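Local atomic coordinates of mosquitocidal toxin (Lysinibacillus sphaericus, PDB entry 2VSE), a protein that kills mosquitoes as a holotoxin, joining a probable ADP-ribosyltransferase domain to ricin-B-like lectin domains that probably bind sugars on target cells. Residues A[581-586]-A[627-632]. Residues are numbered along the deposited sequence; the frame is centred on the assembly and turned at random.
Sequences YTIATK and DKIFGA
The ring of Phe630 meets Tyr581 at its edge, where Tyr581 CB lies near the ring plane, 4.3 Å from Phe630 CD1. One face of the phenyl ring carries Lys628 NZ, 4.0 Å above the plane and offset toward the rim; over the opposite face, also toward the rim, lies the backbone N of Ala632. The backbone puts Phe630 CB 3.4 Å from Tyr581 O; a chi1 of 77° sets CG between the backbone N and the carbonyl carbon and sends the ring away from the contact. Tyr581 CB lies 3.4 Å from Gly631 O, and the rest of the Tyr581 side chain leads outward and touches Leu617; an amphipathic phenol suits this exposed margin.

Two backbone bonds flank the single bridge between Thr582 and Phe630, which form a non-hydrogen-bonded antiparallel pair. Gly631 N donates to Tyr581 O at 2.9 Å and almost straight (172°). Ile583 N reaches Ile629 O in a weak bond of 3.3 Å. Gly631 takes part through its main chain, its N also lying beside Ile583 CD1.

Inside, Ile583 lays its longer branch against the backbone: CG1 stands anti to the carbonyl carbon (chi1 -60°), carrying CD1 to 3.4 Å from Phe630 C. Ile583 CB also meets Ile629 CG2 at 4.4 Å, and both branched isoleucines, well shaped for a strand facing a core, pack on Leu619 and Leu675.

The contact thus joins two sheets of a beta-trefoil-like domain: the bridge at Thr582, just before strand 583-587, links that strand to the hairpin of 618-621 and 629-632. One firm and one weak main-chain bond satisfy the polar backbone at this crossing, while Ile583 and Ile629 supply the apolar burial with Leu619 and Leu675, and the aromatic groups stay at the outer margin.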
# COMPACT_ATOMS: atom_id res chain seq x y z
N TYR A 581 -1.15 -39.19 16.85
CA TYR A 581 -0.90 -37.76 17.10
C TYR A 581 -1.55 -36.90 16.02
O TYR A 581 -1.07 -35.80 15.72
CB TYR A 581 0.61 -37.50 17.22
CG TYR A 581 1.23 -38.12 18.46
CD1 TYR A 581 1.28 -37.43 19.67
CD2 TYR A 581 1.75 -39.41 18.42
CE1 TYR A 581 1.83 -38.00 20.81
CE2 TYR A 581 2.31 -40.00 19.55
CZ TYR A 581 2.35 -39.29 20.75
OH TYR A 581 2.90 -39.87 21.87
N THR A 582 -2.65 -37.39 15.45
CA THR A 582 -3.18 -36.78 14.25
C THR A 582 -3.94 -35.48 14.55
O THR A 582 -4.64 -35.37 15.57
CB THR A 582 -4.09 -37.72 13.44
OG1 THR A 582 -5.42 -37.64 13.95
CG2 THR A 582 -3.59 -39.17 13.47
N ILE A 583 -3.78 -34.51 13.66
CA ILE A 583 -4.45 -33.23 13.79
C ILE A 583 -5.68 -33.22 12.88
O ILE A 583 -5.60 -33.59 11.70
CB ILE A 583 -3.47 -32.08 13.49
CG1 ILE A 583 -2.30 -32.12 14.49
CG2 ILE A 583 -4.18 -30.72 13.51
CD1 ILE A 583 -1.11 -31.25 14.13
N ALA A 584 -6.82 -32.80 13.44
CA ALA A 584 -8.10 -32.86 12.74
C ALA A 584 -8.94 -31.61 12.98
O ALA A 584 -8.69 -30.86 13.93
CB ALA A 584 -8.88 -34.10 13.18
N THR A 585 -9.94 -31.40 12.12
CA THR A 585 -10.91 -30.34 12.33
C THR A 585 -11.94 -30.80 13.34
O THR A 585 -12.59 -31.82 13.15
CB THR A 585 -11.62 -29.90 11.04
OG1 THR A 585 -12.19 -31.04 10.39
CG2 THR A 585 -10.64 -29.22 10.11
N LYS A 586 -12.07 -30.03 14.41
CA LYS A 586 -12.99 -30.36 15.49
C LYS A 586 -13.73 -29.13 16.00
O LYS A 586 -13.23 -28.00 15.93
CB LYS A 586 -12.26 -31.06 16.63
CG LYS A 586 -12.02 -32.54 16.37
CD LYS A 586 -11.00 -33.12 17.31
CE LYS A 586 -11.59 -34.17 18.25
NZ LYS A 586 -12.51 -33.58 19.25
N ASP A 627 0.42 -38.36 3.25
CA ASP A 627 -0.16 -37.01 3.22
C ASP A 627 -0.63 -36.55 4.60
O ASP A 627 -1.32 -35.54 4.72
CB ASP A 627 -1.36 -36.99 2.26
CG ASP A 627 -2.39 -38.15 2.56
OD1 ASP A 627 -2.34 -38.82 3.61
OD2 ASP A 627 -3.34 -38.31 1.77
N LYS A 628 -0.24 -37.30 5.63
CA LYS A 628 -0.70 -37.06 7.00
C LYS A 628 -0.22 -35.74 7.58
O LYS A 628 0.95 -35.37 7.43
CB LYS A 628 -0.24 -38.20 7.91
CG LYS A 628 -0.97 -38.27 9.24
CD LYS A 628 -0.03 -38.62 10.39
CE LYS A 628 0.14 -40.11 10.61
NZ LYS A 628 1.08 -40.35 11.75
N ILE A 629 -1.14 -35.03 8.22
CA ILE A 629 -0.82 -33.87 9.06
C ILE A 629 -0.95 -34.31 10.52
O ILE A 629 -1.97 -34.90 10.91
CB ILE A 629 -1.75 -32.68 8.78
CG1 ILE A 629 -1.69 -32.26 7.30
CG2 ILE A 629 -1.41 -31.49 9.68
CD1 ILE A 629 -0.31 -31.87 6.81
N PHE A 630 0.09 -34.04 11.31
CA PHE A 630 0.15 -34.54 12.70
C PHE A 630 1.14 -33.79 13.58
O PHE A 630 2.01 -33.06 13.08
CB PHE A 630 0.45 -36.05 12.72
CG PHE A 630 1.90 -36.40 12.45
CD1 PHE A 630 2.65 -37.08 13.41
CD2 PHE A 630 2.52 -36.06 11.24
CE1 PHE A 630 3.98 -37.42 13.17
CE2 PHE A 630 3.85 -36.40 11.00
CZ PHE A 630 4.58 -37.07 11.96
N GLY A 631 1.01 -33.98 14.89
CA GLY A 631 1.92 -33.40 15.86
C GLY A 631 3.19 -34.22 15.91
O GLY A 631 3.18 -35.37 16.36
N ALA A 632 4.29 -33.64 15.44
CA ALA A 632 5.56 -34.34 15.43
C ALA A 632 6.60 -33.69 16.31
O ALA A 632 6.62 -32.47 16.51
CB ALA A 632 6.08 -34.50 14.01